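Local coordinates for hypothetical protein CG14615-PA (Drosophila melanogaster, PDB 1SQH) that is of unknown function but may act as an acyltransferase that transfers acyl groups to glycine, at residues I31-Y40 / E264-I272. Residues are numbered along the deposited sequence; the frame is centred on the assembly and turned at random.
Sequences IRNFHYLLLY and EEITLTAWI
Phe-34 and Leu-37, from the first turn of helix 34-51, close over Thr-269 and Trp-271 on strand 268-273 in the tightly packed part of this contact. CD1 of Leu-37 meets the Thr-269 methyl CG2 tip to tip, 3.5 Å away; that methyl lies anti to the carbonyl carbon of its own residue, while OG1 (chi1 64°) is turned to Phe-34. The Phe-34 ring slides past the indole with planes 45° apart, CD1 resting 3.5 Å from Trp-271 CZ2, and Val-156 of the adjacent strand 147-157 and Leu-292 of strand 289-299 pack against the same phenyl group. Packing continues to buried Ile-266, whose CG2 sits under one face of the Tyr-40 ring, a CH-pi contact 3.4 Å from methyl to centroid. Tyr-40 OH donates to the anti lone pair of Glu-264 OE2 (2.8 Å), a carboxylate oxygen also salt-bridged to Lys-44. Without ring and hydroxyl, as with an alanine here, the Ile-266 methyl would probably lose its cover and Glu-264 its hydroxyl donor.

The solvent side holds exposed Ile-31 and Glu-265: Thr-267 OG1 donates to Ile-31 O at 2.7 Å from above the carbonyl plane, and two waters donate to Glu-265 O, one also bonded to Tyr-36 OH.

Helix segment 34-40 crosses strand segment 268-272 at -101°, joining the DUF5645 region to the FR47-like region, whose strands 268-273 and 289-299 continue the former's mixed sheet, consistent with a tandem GNAT (acetyltransferase) fold.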
loop_
_atom_site.group_PDB
_atom_site.type_symbol
_atom_site.label_atom_id
_atom_site.label_comp_id
_atom_site.label_asym_id
_atom_site.label_seq_id
_atom_site.Cartn_x
_atom_site.Cartn_y
_atom_site.Cartn_z
ATOM N N ILE A 31 -15.767 -5.249 -3.573
ATOM C CA ILE A 31 -14.501 -5.148 -4.285
ATOM C C ILE A 31 -13.729 -3.809 -4.212
ATOM O O ILE A 31 -12.558 -3.740 -4.612
ATOM C CB ILE A 31 -14.764 -5.525 -5.771
ATOM C CG1 ILE A 31 -13.709 -6.499 -6.249
ATOM C CG2 ILE A 31 -14.853 -4.281 -6.643
ATOM C CD1 ILE A 31 -13.890 -7.877 -5.645
ATOM N N ARG A 32 -14.361 -2.753 -3.710
ATOM C CA ARG A 32 -13.693 -1.443 -3.643
ATOM C C ARG A 32 -13.063 -1.144 -2.295
ATOM O O ARG A 32 -12.381 -0.134 -2.131
ATOM C CB ARG A 32 -14.671 -0.310 -3.950
ATOM C CG ARG A 32 -15.141 -0.203 -5.376
ATOM C CD ARG A 32 -16.322 0.740 -5.404
ATOM N NE ARG A 32 -16.598 1.294 -6.718
ATOM C CZ ARG A 32 -16.573 2.595 -6.986
ATOM N NH1 ARG A 32 -16.280 3.474 -6.029
ATOM N NH2 ARG A 32 -16.856 3.024 -8.207
ATOM N N ASN A 33 -13.305 -2.019 -1.336
ATOM C CA ASN A 33 -12.788 -1.853 0.016
ATOM C C ASN A 33 -11.264 -2.035 0.104
ATOM O O ASN A 33 -10.712 -3.016 -0.392
ATOM C CB ASN A 33 -13.520 -2.829 0.929
ATOM C CG ASN A 33 -13.017 -2.781 2.333
ATOM O OD1 ASN A 33 -12.066 -3.486 2.687
ATOM N ND2 ASN A 33 -13.640 -1.934 3.155
ATOM N N PHE A 34 -10.587 -1.090 0.750
ATOM C CA PHE A 34 -9.135 -1.138 0.862
ATOM C C PHE A 34 -8.532 -2.282 1.670
ATOM O O PHE A 34 -7.390 -2.685 1.417
ATOM C CB PHE A 34 -8.621 0.201 1.378
ATOM C CG PHE A 34 -8.562 1.264 0.321
ATOM C CD1 PHE A 34 -7.393 1.471 -0.410
ATOM C CD2 PHE A 34 -9.682 2.032 0.025
ATOM C CE1 PHE A 34 -7.337 2.434 -1.426
ATOM C CE2 PHE A 34 -9.642 2.997 -0.983
ATOM C CZ PHE A 34 -8.471 3.199 -1.709
ATOM N N HIS A 35 -9.265 -2.804 2.644
ATOM C CA HIS A 35 -8.737 -3.913 3.411
ATOM C C HIS A 35 -8.846 -5.145 2.544
ATOM O O HIS A 35 -7.974 -6.021 2.577
ATOM C CB HIS A 35 -9.488 -4.063 4.732
ATOM C CG HIS A 35 -9.110 -3.012 5.726
ATOM N ND1 HIS A 35 -7.920 -3.045 6.419
ATOM C CD2 HIS A 35 -9.689 -1.823 6.020
ATOM C CE1 HIS A 35 -7.779 -1.917 7.095
ATOM N NE2 HIS A 35 -8.836 -1.158 6.868
ATOM N N TYR A 36 -9.901 -5.204 1.741
ATOM C CA TYR A 36 -10.040 -6.324 0.828
ATOM C C TYR A 36 -8.873 -6.258 -0.168
ATOM O O TYR A 36 -8.248 -7.276 -0.479
ATOM C CB TYR A 36 -11.360 -6.236 0.054
ATOM C CG TYR A 36 -11.328 -7.030 -1.232
ATOM C CD1 TYR A 36 -11.431 -8.421 -1.217
ATOM C CD2 TYR A 36 -11.137 -6.394 -2.463
ATOM C CE1 TYR A 36 -11.346 -9.166 -2.385
ATOM C CE2 TYR A 36 -11.050 -7.130 -3.645
ATOM C CZ TYR A 36 -11.158 -8.519 -3.599
ATOM O OH TYR A 36 -11.099 -9.257 -4.763
ATOM N N LEU A 37 -8.584 -5.052 -0.661
ATOM C CA LEU A 37 -7.512 -4.869 -1.637
ATOM C C LEU A 37 -6.165 -5.290 -1.069
ATOM O O LEU A 37 -5.369 -5.945 -1.750
ATOM C CB LEU A 37 -7.479 -3.413 -2.116
ATOM C CG LEU A 37 -8.691 -3.138 -3.026
ATOM C CD1 LEU A 37 -8.797 -1.667 -3.415
ATOM C CD2 LEU A 37 -8.550 -4.017 -4.269
ATOM N N LEU A 38 -5.929 -4.922 0.189
ATOM C CA LEU A 38 -4.704 -5.268 0.887
ATOM C C LEU A 38 -4.596 -6.794 0.981
ATOM O O LEU A 38 -3.551 -7.369 0.659
ATOM C CB LEU A 38 -4.726 -4.624 2.278
ATOM C CG LEU A 38 -3.825 -5.065 3.439
ATOM C CD1 LEU A 38 -2.533 -5.651 2.938
ATOM C CD2 LEU A 38 -3.569 -3.844 4.329
ATOM N N LEU A 39 -5.686 -7.435 1.400
ATOM C CA LEU A 39 -5.726 -8.890 1.538
ATOM C C LEU A 39 -5.577 -9.532 0.164
ATOM O O LEU A 39 -4.805 -10.487 -0.025
ATOM C CB LEU A 39 -7.045 -9.326 2.191
ATOM C CG LEU A 39 -7.064 -9.600 3.707
ATOM C CD1 LEU A 39 -6.263 -8.560 4.453
ATOM C CD2 LEU A 39 -8.515 -9.610 4.202
ATOM N N TYR A 40 -6.329 -9.008 -0.798
ATOM C CA TYR A 40 -6.253 -9.501 -2.162
ATOM C C TYR A 40 -4.808 -9.393 -2.670
ATOM O O TYR A 40 -4.244 -10.347 -3.219
ATOM C CB TYR A 40 -7.168 -8.668 -3.054
ATOM C CG TYR A 40 -6.892 -8.866 -4.517
ATOM C CD1 TYR A 40 -7.476 -9.915 -5.217
ATOM C CD2 TYR A 40 -6.017 -8.021 -5.196
ATOM C CE1 TYR A 40 -7.198 -10.118 -6.570
ATOM C CE2 TYR A 40 -5.728 -8.217 -6.536
ATOM C CZ TYR A 40 -6.325 -9.264 -7.222
ATOM O OH TYR A 40 -6.070 -9.420 -8.571
ATOM N N GLU A 264 -5.591 -7.956 -14.664
ATOM C CA GLU A 264 -6.220 -8.599 -13.523
ATOM C C GLU A 264 -7.507 -7.875 -13.190
ATOM O O GLU A 264 -7.686 -6.695 -13.533
ATOM C CB GLU A 264 -5.267 -8.612 -12.308
ATOM C CG GLU A 264 -5.074 -7.257 -11.609
ATOM C CD GLU A 264 -3.877 -7.238 -10.651
ATOM O OE1 GLU A 264 -2.803 -6.721 -11.034
ATOM O OE2 GLU A 264 -4.012 -7.745 -9.518
ATOM N N GLU A 265 -8.414 -8.580 -12.528
ATOM C CA GLU A 265 -9.677 -7.977 -12.173
ATOM C C GLU A 265 -9.734 -7.411 -10.758
ATOM O O GLU A 265 -9.967 -8.136 -9.803
ATOM C CB GLU A 265 -10.826 -8.966 -12.351
ATOM C CG GLU A 265 -12.190 -8.307 -12.132
ATOM C CD GLU A 265 -13.356 -9.278 -12.229
ATOM O OE1 GLU A 265 -13.478 -10.156 -11.346
ATOM O OE2 GLU A 265 -14.154 -9.160 -13.190
ATOM N N ILE A 266 -9.495 -6.115 -10.633
ATOM C CA ILE A 266 -9.607 -5.441 -9.351
ATOM C C ILE A 266 -9.873 -3.970 -9.567
ATOM O O ILE A 266 -9.669 -3.429 -10.652
ATOM C CB ILE A 266 -8.348 -5.564 -8.452
ATOM C CG1 ILE A 266 -7.090 -5.599 -9.305
ATOM C CG2 ILE A 266 -8.491 -6.740 -7.511
ATOM C CD1 ILE A 266 -6.752 -4.286 -9.943
ATOM N N THR A 267 -10.362 -3.336 -8.515
ATOM C CA THR A 267 -10.639 -1.914 -8.532
ATOM C C THR A 267 -9.279 -1.225 -8.527
ATOM O O THR A 267 -8.373 -1.650 -7.809
ATOM C CB THR A 267 -11.361 -1.516 -7.251
ATOM O OG1 THR A 267 -12.397 -2.468 -6.993
ATOM C CG2 THR A 267 -11.938 -0.120 -7.368
ATOM N N LEU A 268 -9.116 -0.189 -9.333
ATOM C CA LEU A 268 -7.861 0.532 -9.312
ATOM C C LEU A 268 -7.985 1.556 -8.181
ATOM O O LEU A 268 -9.071 2.091 -7.945
ATOM C CB LEU A 268 -7.634 1.251 -10.640
ATOM C CG LEU A 268 -6.832 0.503 -11.704
ATOM C CD1 LEU A 268 -5.400 0.370 -11.206
ATOM C CD2 LEU A 268 -7.447 -0.876 -12.000
ATOM N N THR A 269 -6.892 1.823 -7.472
ATOM C CA THR A 269 -6.942 2.811 -6.396
ATOM C C THR A 269 -5.585 3.458 -6.272
ATOM O O THR A 269 -4.635 3.054 -6.942
ATOM C CB THR A 269 -7.273 2.184 -5.023
ATOM O OG1 THR A 269 -6.216 1.296 -4.644
ATOM C CG2 THR A 269 -8.591 1.412 -5.067
ATOM N N ALA A 270 -5.498 4.467 -5.414
ATOM C CA ALA A 270 -4.235 5.153 -5.170
ATOM C C ALA A 270 -4.319 5.880 -3.844
ATOM O O ALA A 270 -5.357 6.458 -3.499
ATOM C CB ALA A 270 -3.936 6.143 -6.286
ATOM N N TRP A 271 -3.224 5.826 -3.096
ATOM C CA TRP A 271 -3.127 6.503 -1.815
ATOM C C TRP A 271 -2.276 7.752 -2.017
ATOM O O TRP A 271 -1.115 7.655 -2.398
ATOM C CB TRP A 271 -2.453 5.596 -0.790
ATOM C CG TRP A 271 -3.380 4.616 -0.135
ATOM C CD1 TRP A 271 -3.307 3.252 -0.189
ATOM C CD2 TRP A 271 -4.473 4.928 0.735
ATOM N NE1 TRP A 271 -4.283 2.691 0.605
ATOM C CE2 TRP A 271 -5.014 3.700 1.182
ATOM C CE3 TRP A 271 -5.044 6.127 1.184
ATOM C CZ2 TRP A 271 -6.105 3.639 2.062
ATOM C CZ3 TRP A 271 -6.125 6.067 2.056
ATOM C CH2 TRP A 271 -6.644 4.828 2.487
ATOM N N ILE A 272 -2.846 8.926 -1.774
ATOM C CA ILE A 272 -2.088 10.162 -1.938
ATOM C C ILE A 272 -2.237 11.052 -0.715
ATOM O O ILE A 272 -3.280 11.045 -0.052
ATOM C CB ILE A 272 -2.545 10.980 -3.185
ATOM C CG1 ILE A 272 -3.970 11.481 -2.994
ATOM C CG2 ILE A 272 -2.429 10.135 -4.444
ATOM C CD1 ILE A 272 -4.409 12.530 -4.028
HETATM O O HOH W 1 -11.366 -8.377 -7.416
HETATM O O HOH W 2 -8.915 -10.654 -10.161
#